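Local coordinates for protein beta-glucanase (Bacteroides thetaiotaomicron, PDB 6EUG) that probably hydrolyses O-glycosidic bonds as a beta-1,3-galactosidase, this chain being the family 43 glycoside hydrolase part of a longer protein, at residues A266-K269 against Y274-I277; L292-D295 against E300-Q303. One frame throughout, in Å; residues are numbered along the deposited sequence.

Interaction 1: A266-K269 against Y274-I277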
loop_
_atom_site.group_PDB
_atom_site.type_symbol
_atom_site.label_atom_id
_atom_site.label_comp_id
_atom_site.label_asym_id
_atom_site.label_seq_id
_atom_site.Cartn_x
_atom_site.Cartn_y
_atom_site.Cartn_z
ATOM N N ALA A 266 0.596 -5.397 -2.071
ATOM C CA ALA A 266 0.611 -6.178 -0.840
ATOM C C ALA A 266 1.746 -7.209 -0.984
ATOM O O ALA A 266 1.958 -7.777 -2.059
ATOM C CB ALA A 266 -0.735 -6.875 -0.620
ATOM N N ILE A 267 2.507 -7.393 0.080
ATOM C CA ILE A 267 3.785 -8.148 0.033
ATOM C C ILE A 267 4.017 -9.040 1.243
ATOM O O ILE A 267 3.631 -8.678 2.350
ATOM C CB ILE A 267 4.986 -7.195 -0.168
ATOM C CG1 ILE A 267 6.304 -7.978 -0.430
ATOM C CG2 ILE A 267 5.138 -6.218 0.987
ATOM C CD1 ILE A 267 7.422 -7.100 -0.986
ATOM N N PHE A 268 4.644 -10.191 1.009
ATOM C CA PHE A 268 5.152 -11.077 2.057
ATOM C C PHE A 268 6.396 -11.828 1.603
ATOM O O PHE A 268 6.745 -11.823 0.403
ATOM C CB PHE A 268 4.072 -12.067 2.587
ATOM C CG PHE A 268 3.686 -13.179 1.637
ATOM C CD1 PHE A 268 2.804 -12.936 0.587
ATOM C CD2 PHE A 268 4.102 -14.495 1.864
ATOM C CE1 PHE A 268 2.396 -13.953 -0.266
ATOM C CE2 PHE A 268 3.706 -15.535 0.993
ATOM C CZ PHE A 268 2.848 -15.246 -0.078
ATOM N N LYS A 269 7.066 -12.475 2.569
ATOM C CA LYS A 269 8.253 -13.287 2.306
ATOM C C LYS A 269 8.046 -14.647 2.953
ATOM O O LYS A 269 7.605 -14.706 4.113
ATOM C CB LYS A 269 9.528 -12.609 2.837
ATOM C CG LYS A 269 10.817 -13.391 2.604
ATOM C CD LYS A 269 12.027 -12.670 3.188
ATOM C CE LYS A 269 13.326 -13.320 2.706
ATOM N NZ LYS A 269 14.571 -12.678 3.190
ATOM N N TYR A 274 10.305 -13.587 -2.021
ATOM C CA TYR A 274 9.369 -12.447 -1.929
ATOM C C TYR A 274 8.200 -12.638 -2.910
ATOM O O TYR A 274 8.392 -13.003 -4.104
ATOM C CB TYR A 274 10.100 -11.124 -2.198
ATOM C CG TYR A 274 11.214 -10.831 -1.217
ATOM C CD1 TYR A 274 12.489 -11.367 -1.422
ATOM C CD2 TYR A 274 10.991 -10.102 -0.049
ATOM C CE1 TYR A 274 13.518 -11.131 -0.546
ATOM C CE2 TYR A 274 12.032 -9.871 0.850
ATOM C CZ TYR A 274 13.289 -10.414 0.604
ATOM O OH TYR A 274 14.385 -10.271 1.471
ATOM N N TRP A 275 6.995 -12.348 -2.418
ATOM C CA TRP A 275 5.747 -12.472 -3.192
ATOM C C TRP A 275 4.943 -11.183 -3.029
ATOM O O TRP A 275 4.621 -10.763 -1.883
ATOM C CB TRP A 275 4.882 -13.645 -2.691
ATOM C CG TRP A 275 5.510 -15.017 -2.826
ATOM C CD1 TRP A 275 6.044 -15.774 -1.801
ATOM C CD2 TRP A 275 5.690 -15.797 -4.024
ATOM N NE1 TRP A 275 6.561 -16.960 -2.288
ATOM C CE2 TRP A 275 6.351 -17.011 -3.639
ATOM C CE3 TRP A 275 5.368 -15.605 -5.372
ATOM C CZ2 TRP A 275 6.659 -18.016 -4.549
ATOM C CZ3 TRP A 275 5.696 -16.616 -6.295
ATOM C CH2 TRP A 275 6.332 -17.807 -5.865
ATOM N N MET A 276 4.567 -10.566 -4.141
ATOM C CA MET A 276 3.758 -9.336 -4.096
ATOM C C MET A 276 2.509 -9.490 -4.981
ATOM O O MET A 276 2.590 -9.983 -6.118
ATOM C CB MET A 276 4.606 -8.141 -4.567
ATOM C CG MET A 276 3.924 -6.790 -4.493
ATOM S SD MET A 276 5.026 -5.365 -4.321
ATOM C CE MET A 276 6.305 -5.586 -5.564
ATOM N N ILE A 277 1.371 -9.055 -4.453
ATOM C CA ILE A 277 0.090 -9.030 -5.193
ATOM C C ILE A 277 -0.278 -7.578 -5.437
ATOM O O ILE A 277 -0.224 -6.752 -4.514
ATOM C CB ILE A 277 -1.058 -9.817 -4.489
ATOM C CG1 ILE A 277 -0.667 -11.298 -4.368
ATOM C CG2 ILE A 277 -2.396 -9.625 -5.213
ATOM C CD1 ILE A 277 -1.633 -12.181 -3.589
#
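K269 lays its aliphatic chain across one face of the Y274 ring, with CG 4.3 Å from the ring centroid of Y274 in a CH-pi contact. With CG anti to the backbone N (chi1 -180°) and the rest of the chain extended, the lysine runs obliquely over the ring until its NZ reaches Y274 OH at 3.0 Å. Lysine suits this place because its methylenes cover the aromatic face while its ammonium meets a hydroxyl. D221 forms a salt bridge with that ammonium, and Y274 OH is also hydrogen-bonded to D220 OD2, so two aspartates hold the polar ends of both side chains, which would probably favour the charged lysine.

On the other face of the sheet, F268 leans over its neighbour. Its chi1 of 72° sets CG between the backbone N and the carbonyl carbon, and W275 CB sits over the face of the F268 ring in a CH-pi contact, 3.5 Å from F268 CE1. The F268 ring and the five-membered ring of W275 are tilted by 30° and slid apart, so they overlap little. The broad apolar surfaces of both residues suit a face that also packs on P363.

Along the backbone, F268 with W275 and A266 with I277 form the hydrogen-bonded pairs, I277 N reaching A266 O at 2.8 Å. The arrangement is an antiparallel beta hairpin within one four-stranded blade of the five-bladed beta-propeller typical of family 43.

Interaction 2: L292-D295 against E300-Q303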
loop_
_atom_site.group_PDB
_atom_site.type_symbol
_atom_site.label_atom_id
_atom_site.label_comp_id
_atom_site.label_asym_id
_atom_site.label_seq_id
_atom_site.Cartn_x
_atom_site.Cartn_y
_atom_site.Cartn_z
ATOM N N LEU A 292 3.641 -11.015 -8.408
ATOM C CA LEU A 292 5.022 -10.655 -8.717
ATOM C C LEU A 292 5.967 -11.359 -7.733
ATOM O O LEU A 292 5.605 -11.542 -6.566
ATOM C CB LEU A 292 5.226 -9.163 -8.691
ATOM C CG LEU A 292 4.087 -8.266 -9.273
ATOM C CD1 LEU A 292 4.368 -6.796 -9.007
ATOM C CD2 LEU A 292 3.915 -8.488 -10.775
ATOM N N THR A 293 7.157 -11.747 -8.189
ATOM C CA THR A 293 8.127 -12.447 -7.313
ATOM C C THR A 293 9.587 -12.054 -7.568
ATOM O O THR A 293 9.972 -11.696 -8.721
ATOM C CB THR A 293 7.923 -13.980 -7.396
ATOM O OG1 THR A 293 8.684 -14.692 -6.401
ATOM C CG2 THR A 293 8.307 -14.511 -8.790
ATOM N N ALA A 294 10.386 -12.142 -6.497
ATOM C CA ALA A 294 11.836 -11.968 -6.540
ATOM C C ALA A 294 12.542 -12.814 -5.478
ATOM O O ALA A 294 11.930 -13.187 -4.442
ATOM C CB ALA A 294 12.237 -10.504 -6.366
ATOM N N ASP A 295 13.822 -13.089 -5.717
ATOM C CA ASP A 295 14.687 -13.748 -4.702
ATOM C C ASP A 295 15.569 -12.811 -3.883
ATOM O O ASP A 295 16.390 -13.284 -3.069
ATOM C CB ASP A 295 15.531 -14.882 -5.343
ATOM C CG ASP A 295 14.664 -16.044 -5.892
ATOM O OD1 ASP A 295 13.507 -16.212 -5.495
ATOM O OD2 ASP A 295 15.150 -16.806 -6.756
ATOM N N GLU A 300 16.010 -8.375 -9.504
ATOM C CA GLU A 300 15.027 -8.468 -10.565
ATOM C C GLU A 300 13.757 -9.191 -10.169
ATOM O O GLU A 300 13.796 -10.216 -9.508
ATOM C CB GLU A 300 15.640 -9.152 -11.800
ATOM C CG GLU A 300 16.692 -8.320 -12.511
ATOM C CD GLU A 300 16.134 -7.132 -13.292
ATOM O OE1 GLU A 300 14.891 -7.014 -13.542
ATOM O OE2 GLU A 300 16.983 -6.298 -13.676
ATOM N N TRP A 301 12.611 -8.621 -10.563
ATOM C CA TRP A 301 11.281 -9.187 -10.326
ATOM C C TRP A 301 10.642 -9.756 -11.630
ATOM O O TRP A 301 10.965 -9.309 -12.741
ATOM C CB TRP A 301 10.344 -8.134 -9.716
ATOM C CG TRP A 301 10.677 -7.715 -8.255
ATOM C CD1 TRP A 301 11.758 -6.997 -7.792
ATOM C CD2 TRP A 301 9.909 -8.049 -7.121
ATOM N NE1 TRP A 301 11.677 -6.855 -6.410
ATOM C CE2 TRP A 301 10.572 -7.523 -5.978
ATOM C CE3 TRP A 301 8.733 -8.809 -6.938
ATOM C CZ2 TRP A 301 10.053 -7.677 -4.683
ATOM C CZ3 TRP A 301 8.239 -8.966 -5.662
ATOM C CH2 TRP A 301 8.905 -8.419 -4.545
ATOM N N LYS A 302 9.737 -10.736 -11.445
ATOM C CA LYS A 302 9.047 -11.475 -12.521
ATOM C C LYS A 302 7.545 -11.453 -12.276
ATOM O O LYS A 302 7.116 -11.483 -11.114
ATOM C CB LYS A 302 9.441 -12.987 -12.565
ATOM C CG LYS A 302 10.911 -13.331 -12.614
ATOM C CD LYS A 302 11.171 -14.729 -13.125
ATOM C CE LYS A 302 11.068 -15.808 -12.078
ATOM N NZ LYS A 302 12.177 -16.808 -12.269
ATOM N N GLN A 303 6.757 -11.421 -13.352
ATOM C CA GLN A 303 5.313 -11.447 -13.268
ATOM C C GLN A 303 4.768 -12.844 -13.562
ATOM O O GLN A 303 5.123 -13.464 -14.599
ATOM C CB GLN A 303 4.697 -10.404 -14.210
ATOM C CG GLN A 303 3.161 -10.400 -14.195
ATOM C CD GLN A 303 2.560 -9.221 -14.935
ATOM O OE1 GLN A 303 3.289 -8.346 -15.425
ATOM N NE2 GLN A 303 1.223 -9.193 -15.028
HETATM O O HOH W 1 15.296 -11.889 -7.921
#
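A294 sets its methyl group squarely over the indole of W301 in the last hairpin of a four-stranded propeller blade. A294 CB stands 3.4 Å from the centroid of the five-membered ring of W301, only 11° off the ring normal, a close CH-pi contact. Alanine suits the position, since its short side chain lets the flat indole lie against the strand. A chi1 of -69° turns the W301 indole away from its own carbonyl carbon and back along the neighbouring strand, and the six-membered part reaches L292, whose O lies at the ring edge. L292 CB adds an apolar touch, 3.9 Å from W301 CE3. Outside the hairpin, M297 O takes the indole N-H, while I254 and I256 of the preceding blade pack on the ring; the tryptophan thus buries a large apolar surface and still satisfies its polar atom.

Farther along, L292 and Q303 pass each other at a slant. L292 CD2 comes 4.0 Å from Q303 CG, the methylenes of the glutamine supplying the apolar surface. The backbone holds the pairing through T293 and K302, each N-H donating to the carbonyl oxygen of the other. K302, at the exposed margin of the sheet, turns its charged end away from T293. Beyond the last paired residues a water joins the diverging chains, accepting from D295 N at 2.9 Å and donating to E300 O at 2.8 Å.

How the interactions relate
Interaction 1 pairs the first two strands of one propeller blade and interaction 2 the last two, their centres about 10 Å apart. Strands 273-279 and 290-294 join them side by side: M276 O lies 2.7 Å from L292 N, a probable hydrogen bond, and T293 OG1 lies 2.9 Å from Y274 O. Side chains also bridge the two, since Y274 CB packs 3.8 Å from W301 CH2, placing that indole beside the tyrosine of the first hairpin. Interaction 1 is centred about 11 Å from the centre of the chain and interaction 2 about 18 Å. The side chain of A266 is about 12 Å from the bound glucoimidazole, and the residues that line its pocket lie outside all four segments.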